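Mevalonate diphosphate decarboxylase (Legionella pneumophila, PDB 3LTO) probably catalyses the ATP-dependent decarboxylation of mevalonate diphosphate to isopentenyl diphosphate, the isoprenoid building block. Local coordinates at residues I234-H237 and E238-D241. Numbering follows the deposited sequence.
Sequences ICWH and EFLD
Ile234 accepts the first of four successive i to i+4 backbone hydrogen bonds, with Glu238 N lying 2.8 Å from Ile234 O. Its side chain leans the other way, onto helix 208-224, and the carboxylate of Glu238 is buried on that side too, held by a salt bridge to Arg208 and by hydrogen bonds from Asn215 and the backbone N of Lys15. Cys235 O takes the second bond, from Phe239 N, which is nearly straight at 170°. Cys235 O also lies at the edge of the Phe239 ring, 3.2 Å from Phe239 CD2. Phe239 CG sits between its own backbone N and carbonyl carbon (chi1 83°), an uncommon setting in a helix. This lays the ring back along the preceding turn, with Trp236 O over one face.

Helix 228-247 belongs to the C-terminal domain of the GHMP superfamily fold, where Cys235, Trp236 and Phe239 on this face pack against Val279, Val280 and Thr281 of strand 279-281, respectively.

Trp236 carries the main side-chain contact. The edge of Phe239 points at the face of its six-membered ring in a T-shaped pair, with planes at 77° and centroids 5.5 Å apart. The closest side-chain atoms of the pair are Trp236 CE3 and Phe239 CE2, at 3.8 Å. Leu240 CD1 approaches the pyrrole part of the indole obliquely, 3.3 Å from Trp236 NE1. Trp236 O accepts the bond from Leu240 N, and Leu240 CG packs against this oxygen. His237 O receives Asp241 N at 3.0 Å, the most bent of the four bonds. Asp241 OD2 forms salt bridges with both Arg211 and Arg208, so Arg208 joins two acidic side chains one turn apart.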
loop_
_atom_site.group_PDB
_atom_site.type_symbol
_atom_site.label_atom_id
_atom_site.label_comp_id
_atom_site.label_asym_id
_atom_site.label_seq_id
_atom_site.Cartn_x
_atom_site.Cartn_y
_atom_site.Cartn_z
ATOM N N ILE A 234 21.996 -9.980 12.137
ATOM C CA ILE A 234 20.838 -9.104 12.061
ATOM C C ILE A 234 19.579 -9.832 12.535
ATOM O O ILE A 234 18.836 -9.319 13.370
ATOM C CB ILE A 234 20.618 -8.603 10.618
ATOM C CG1 ILE A 234 21.857 -7.842 10.134
ATOM C CG2 ILE A 234 19.397 -7.695 10.561
ATOM C CD1 ILE A 234 21.834 -7.542 8.653
ATOM N N CYS A 235 19.333 -11.026 12.006
ATOM C CA CYS A 235 18.146 -11.770 12.413
ATOM C C CYS A 235 18.183 -12.073 13.902
ATOM O O CYS A 235 17.141 -12.127 14.560
ATOM C CB CYS A 235 18.017 -13.067 11.607
ATOM S SG CYS A 235 17.595 -12.804 9.858
ATOM N N TRP A 236 19.391 -12.268 14.423
ATOM C CA TRP A 236 19.588 -12.556 15.838
ATOM C C TRP A 236 19.116 -11.342 16.638
ATOM O O TRP A 236 18.308 -11.455 17.564
ATOM C CB TRP A 236 21.076 -12.827 16.090
ATOM C CG TRP A 236 21.451 -13.307 17.470
ATOM C CD1 TRP A 236 21.872 -12.542 18.522
ATOM C CD2 TRP A 236 21.520 -14.671 17.914
ATOM N NE1 TRP A 236 22.206 -13.342 19.588
ATOM C CE2 TRP A 236 21.997 -14.653 19.242
ATOM C CE3 TRP A 236 21.221 -15.904 17.316
ATOM C CZ2 TRP A 236 22.189 -15.824 19.987
ATOM C CZ3 TRP A 236 21.412 -17.070 18.055
ATOM C CH2 TRP A 236 21.893 -17.020 19.378
ATOM N N HIS A 237 19.625 -10.176 16.257
ATOM C CA HIS A 237 19.270 -8.928 16.916
ATOM C C HIS A 237 17.771 -8.677 16.810
ATOM O O HIS A 237 17.135 -8.256 17.775
ATOM C CB HIS A 237 20.054 -7.770 16.287
ATOM C CG HIS A 237 21.529 -7.834 16.537
ATOM N ND1 HIS A 237 22.447 -7.152 15.768
ATOM C CD2 HIS A 237 22.245 -8.499 17.476
ATOM C CE1 HIS A 237 23.665 -7.395 16.221
ATOM N NE2 HIS A 237 23.570 -8.209 17.257
ATOM N N GLU A 238 17.211 -8.956 15.638
ATOM C CA GLU A 238 15.789 -8.757 15.400
ATOM C C GLU A 238 14.863 -9.559 16.335
ATOM O O GLU A 238 13.999 -8.973 16.991
ATOM C CB GLU A 238 15.469 -9.063 13.931
ATOM C CG GLU A 238 13.982 -9.086 13.578
ATOM C CD GLU A 238 13.346 -7.703 13.475
ATOM O OE1 GLU A 238 14.014 -6.692 13.779
ATOM O OE2 GLU A 238 12.163 -7.635 13.082
ATOM N N PHE A 239 15.034 -10.879 16.426
ATOM C CA PHE A 239 14.137 -11.644 17.291
ATOM C C PHE A 239 14.372 -11.388 18.779
ATOM O O PHE A 239 13.437 -11.431 19.579
ATOM C CB PHE A 239 14.184 -13.151 16.958
ATOM C CG PHE A 239 15.317 -13.913 17.601
ATOM C CD1 PHE A 239 15.207 -14.405 18.898
ATOM C CD2 PHE A 239 16.475 -14.187 16.881
ATOM C CE1 PHE A 239 16.231 -15.162 19.471
ATOM C CE2 PHE A 239 17.507 -14.940 17.441
ATOM C CZ PHE A 239 17.384 -15.430 18.741
ATOM N N LEU A 240 15.608 -11.097 19.156
ATOM C CA LEU A 240 15.893 -10.812 20.557
ATOM C C LEU A 240 15.233 -9.487 20.946
ATOM O O LEU A 240 14.780 -9.311 22.079
ATOM C CB LEU A 240 17.404 -10.769 20.808
ATOM C CG LEU A 240 18.084 -12.145 20.776
ATOM C CD1 LEU A 240 19.586 -12.011 21.019
ATOM C CD2 LEU A 240 17.459 -13.032 21.839
ATOM N N ASP A 241 15.154 -8.570 19.989
ATOM C CA ASP A 241 14.521 -7.270 20.206
ATOM C C ASP A 241 13.081 -7.530 20.613
ATOM O O ASP A 241 12.622 -7.103 21.674
ATOM C CB ASP A 241 14.537 -6.463 18.907
ATOM C CG ASP A 241 13.955 -5.065 19.069
ATOM O OD1 ASP A 241 13.345 -4.765 20.115
ATOM O OD2 ASP A 241 14.106 -4.260 18.135
#